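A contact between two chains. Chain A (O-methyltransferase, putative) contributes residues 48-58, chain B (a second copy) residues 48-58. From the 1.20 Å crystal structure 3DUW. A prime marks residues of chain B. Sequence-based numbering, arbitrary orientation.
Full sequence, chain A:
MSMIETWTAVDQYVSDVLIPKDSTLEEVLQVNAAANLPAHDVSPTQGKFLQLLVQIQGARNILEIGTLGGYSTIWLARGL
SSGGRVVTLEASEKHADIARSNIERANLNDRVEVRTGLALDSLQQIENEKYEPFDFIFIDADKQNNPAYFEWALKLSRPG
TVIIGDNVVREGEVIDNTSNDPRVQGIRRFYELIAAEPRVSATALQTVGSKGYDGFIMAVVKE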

# COMPACT_ATOMS: atom_id res chain seq x y z
N LYS A 48 10.24 -0.66 2.84
CA LYS A 48 10.10 0.75 2.49
C LYS A 48 8.63 1.13 2.40
O LYS A 48 8.27 2.27 2.70
CB LYS A 48 10.82 1.08 1.19
CG LYS A 48 10.86 2.58 0.96
CD LYS A 48 11.93 2.98 -0.03
CE LYS A 48 12.05 4.50 -0.08
NZ LYS A 48 13.08 4.91 -1.06
N PHE A 49 7.79 0.19 1.98
CA PHE A 49 6.36 0.46 1.91
C PHE A 49 5.89 0.79 3.33
O PHE A 49 5.15 1.75 3.53
CB PHE A 49 5.61 -0.78 1.41
CG PHE A 49 4.11 -0.63 1.45
CD1 PHE A 49 3.44 0.06 0.44
CD2 PHE A 49 3.39 -1.13 2.52
CE1 PHE A 49 2.05 0.24 0.51
CE2 PHE A 49 2.00 -0.95 2.59
CZ PHE A 49 1.34 -0.26 1.59
N LEU A 50 6.32 0.00 4.30
CA LEU A 50 5.93 0.25 5.69
C LEU A 50 6.44 1.61 6.17
O LEU A 50 5.70 2.37 6.79
CB LEU A 50 6.47 -0.84 6.60
CG LEU A 50 5.82 -2.22 6.44
CD1 LEU A 50 6.58 -3.22 7.28
CD2 LEU A 50 4.35 -2.18 6.86
N GLN A 51 7.70 1.92 5.88
CA GLN A 51 8.27 3.19 6.30
C GLN A 51 7.47 4.35 5.72
O GLN A 51 7.12 5.30 6.43
CB GLN A 51 9.71 3.29 5.82
CG GLN A 51 10.43 4.55 6.25
CD GLN A 51 11.85 4.56 5.76
OE1 GLN A 51 12.10 4.74 4.57
NE2 GLN A 51 12.79 4.34 6.66
N LEU A 52 7.18 4.28 4.42
CA LEU A 52 6.43 5.34 3.77
C LEU A 52 5.01 5.46 4.33
O LEU A 52 4.51 6.57 4.51
CB LEU A 52 6.39 5.10 2.26
CG LEU A 52 7.75 5.27 1.56
CD1 LEU A 52 7.65 4.79 0.12
CD2 LEU A 52 8.20 6.72 1.63
N LEU A 53 4.37 4.34 4.62
CA LEU A 53 3.02 4.40 5.16
C LEU A 53 3.03 5.06 6.53
O LEU A 53 2.12 5.82 6.87
CB LEU A 53 2.40 3.00 5.25
CG LEU A 53 0.88 2.98 5.42
CD1 LEU A 53 0.21 3.73 4.27
CD2 LEU A 53 0.40 1.53 5.47
N VAL A 54 4.06 4.78 7.32
CA VAL A 54 4.20 5.39 8.63
C VAL A 54 4.34 6.90 8.47
O VAL A 54 3.73 7.67 9.21
CB VAL A 54 5.44 4.83 9.37
CG1 VAL A 54 5.82 5.74 10.54
CG2 VAL A 54 5.13 3.42 9.89
N GLN A 55 5.11 7.33 7.48
CA GLN A 55 5.31 8.76 7.24
C GLN A 55 4.02 9.41 6.74
O GLN A 55 3.69 10.52 7.14
CB GLN A 55 6.44 8.97 6.23
CG GLN A 55 7.77 8.38 6.68
CD GLN A 55 8.89 8.58 5.68
OE1 GLN A 55 8.72 8.31 4.49
NE2 GLN A 55 10.04 9.03 6.16
N ILE A 56 3.29 8.71 5.87
CA ILE A 56 2.05 9.24 5.33
C ILE A 56 1.03 9.46 6.45
O ILE A 56 0.35 10.48 6.49
CB ILE A 56 1.46 8.29 4.27
CG1 ILE A 56 2.37 8.28 3.05
CG2 ILE A 56 0.05 8.73 3.88
CD1 ILE A 56 2.05 7.21 2.04
N GLN A 57 0.94 8.50 7.36
CA GLN A 57 0.02 8.64 8.48
C GLN A 57 0.55 9.61 9.52
O GLN A 57 -0.22 10.21 10.27
CB GLN A 57 -0.23 7.30 9.16
CG GLN A 57 -0.97 7.48 10.48
CD GLN A 57 -1.22 6.19 11.21
OE1 GLN A 57 -0.31 5.38 11.39
NE2 GLN A 57 -2.45 6.01 11.67
N GLY A 58 1.87 9.76 9.57
CA GLY A 58 2.46 10.63 10.57
C GLY A 58 2.35 9.94 11.92
O GLY A 58 2.11 10.58 12.94
N LYS B 48 -10.24 -0.03 -3.20
CA LYS B 48 -10.36 0.17 -1.76
C LYS B 48 -9.02 0.57 -1.15
O LYS B 48 -8.98 1.32 -0.18
CB LYS B 48 -10.92 -1.07 -1.08
CG LYS B 48 -11.28 -0.78 0.36
CD LYS B 48 -12.19 -1.81 0.98
CE LYS B 48 -12.61 -1.37 2.37
NZ LYS B 48 -13.53 -2.33 3.00
N PHE B 49 -7.93 0.05 -1.70
CA PHE B 49 -6.61 0.42 -1.21
C PHE B 49 -6.45 1.93 -1.38
O PHE B 49 -5.99 2.62 -0.47
CB PHE B 49 -5.52 -0.31 -1.99
CG PHE B 49 -4.13 0.15 -1.67
CD1 PHE B 49 -3.54 1.18 -2.40
CD2 PHE B 49 -3.42 -0.41 -0.62
CE1 PHE B 49 -2.26 1.64 -2.08
CE2 PHE B 49 -2.14 0.04 -0.29
CZ PHE B 49 -1.56 1.06 -1.03
N LEU B 50 -6.83 2.45 -2.55
CA LEU B 50 -6.73 3.88 -2.81
C LEU B 50 -7.59 4.69 -1.84
O LEU B 50 -7.15 5.70 -1.30
CB LEU B 50 -7.14 4.19 -4.25
CG LEU B 50 -6.19 3.70 -5.35
CD1 LEU B 50 -6.82 3.94 -6.72
CD2 LEU B 50 -4.85 4.41 -5.24
N GLN B 51 -8.82 4.23 -1.62
CA GLN B 51 -9.73 4.92 -0.71
C GLN B 51 -9.12 5.00 0.68
O GLN B 51 -9.09 6.07 1.30
CB GLN B 51 -11.07 4.18 -0.65
CG GLN B 51 -12.13 4.85 0.19
CD GLN B 51 -13.42 4.06 0.21
OE1 GLN B 51 -13.51 3.02 0.86
NE2 GLN B 51 -14.42 4.54 -0.52
N LEU B 52 -8.64 3.87 1.17
CA LEU B 52 -8.04 3.83 2.50
C LEU B 52 -6.78 4.68 2.58
O LEU B 52 -6.54 5.35 3.58
CB LEU B 52 -7.74 2.38 2.90
CG LEU B 52 -9.00 1.53 3.11
CD1 LEU B 52 -8.59 0.08 3.35
CD2 LEU B 52 -9.80 2.06 4.29
N LEU B 53 -5.96 4.68 1.52
CA LEU B 53 -4.74 5.48 1.55
C LEU B 53 -5.10 6.97 1.58
O LEU B 53 -4.44 7.76 2.25
CB LEU B 53 -3.87 5.18 0.33
CG LEU B 53 -2.43 5.70 0.47
CD1 LEU B 53 -1.75 5.01 1.66
CD2 LEU B 53 -1.66 5.42 -0.81
N VAL B 54 -6.15 7.34 0.86
CA VAL B 54 -6.61 8.73 0.86
C VAL B 54 -7.02 9.10 2.29
O VAL B 54 -6.70 10.19 2.78
CB VAL B 54 -7.81 8.92 -0.10
CG1 VAL B 54 -8.50 10.25 0.17
CG2 VAL B 54 -7.33 8.85 -1.55
N GLN B 55 -7.72 8.19 2.97
CA GLN B 55 -8.17 8.42 4.34
C GLN B 55 -7.00 8.52 5.31
O GLN B 55 -7.01 9.34 6.22
CB GLN B 55 -9.13 7.31 4.78
CG GLN B 55 -10.42 7.26 3.97
CD GLN B 55 -11.37 6.17 4.43
OE1 GLN B 55 -10.97 5.02 4.60
NE2 GLN B 55 -12.64 6.53 4.61
N ILE B 56 -5.99 7.67 5.12
CA ILE B 56 -4.82 7.69 5.99
C ILE B 56 -4.07 9.02 5.82
O ILE B 56 -3.60 9.60 6.79
CB ILE B 56 -3.88 6.51 5.66
CG1 ILE B 56 -4.58 5.19 6.01
CG2 ILE B 56 -2.57 6.64 6.42
CD1 ILE B 56 -3.88 3.95 5.51
N GLN B 57 -3.98 9.48 4.58
CA GLN B 57 -3.32 10.74 4.26
C GLN B 57 -4.19 11.92 4.71
O GLN B 57 -3.67 12.99 5.03
CB GLN B 57 -3.09 10.83 2.74
CG GLN B 57 -2.73 12.21 2.18
CD GLN B 57 -1.30 12.64 2.46
OE1 GLN B 57 -0.73 13.43 1.71
NE2 GLN B 57 -0.73 12.13 3.53
N GLY B 58 -5.50 11.70 4.75
CA GLY B 58 -6.40 12.77 5.13
C GLY B 58 -6.41 13.79 4.01
O GLY B 58 -6.50 15.00 4.24
O HOH W 1 -1.88 11.67 7.87

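The same helical segment from two copies of the protein meets itself here. Residues 48-57 are helical in each chain, and each helix begins earlier in its chain. The N-to-C directions differ by 51°, and the axes come within 9.4 Å of each other. The backbones draw closest near the C-terminal ends. There the CA of Ile56 lies 5.7 Å from the CA of Gln57′, and the CA of Gln57 lies 5.5 Å from the CA of Ile56′. Toward the N-terminal ends the helices splay apart, and the ends of the Phe49 side chains reach across the gap.

Phe49, Leu53 and Ile56 lie three or four residues apart, so they share one face of the helix. Phe49 and Leu53 leave the backbone sideways to the partner, but their ends come nearer to it. The Phe49 rings reach across where the backbones are well separated. They meet edge to edge, with CZ of Phe49 4.0 Å from CE2 of Phe49′. Each contact atom sits near the plane of the other ring, so the rings are not stacked face to face.

One turn further on, the two leucines touch tip to tip. CD1 of Leu53 is a bump that sits against two methyls of the other chain: CD1 of Leu53′ at 3.5 Å, a tight contact, and CD1 of Ile56′ at 4.3 Å. The reverse holds for CD1 of Leu53′, which also has CD1 of Ile56 4.4 Å away.

Ile56 and Ile56′ have the most area covered of any residue in their stretches. CG2 of Ile56′ sits against both CG2 of Ile56, at 4.2 Å, and CB of Gln57, at 3.7 Å, using the aliphatic base of that glutamine as a surface. In the reciprocal pair, Ile56 packs against the side chain of Gln57′. The two glutamines differ in shape: chi2 is t in Gln57 and p in Gln57′.

No direct hydrogen bond crosses between the stretches. The carbonyl oxygens of Ile56 and Ile56′ lie 4.1 Å apart, and both are acceptors. Water 1 sits beside the pair, its O 2.9 Å from O of Ile56 and 2.9 Å from O of Ile56′. The geometry suits the water donating to either oxygen, but with other acceptors in reach elsewhere in the structure it has too few protons to serve them all at once.

Within each helix, backbone bonds such as Leu53 N to Phe49 O (2.9 Å) hold the packing face in shape. Gly58 and Gly58′ then leave helical geometry with positive phi, a conformation that favours glycine. Together the stretches bury 348 Å², summed over both sides.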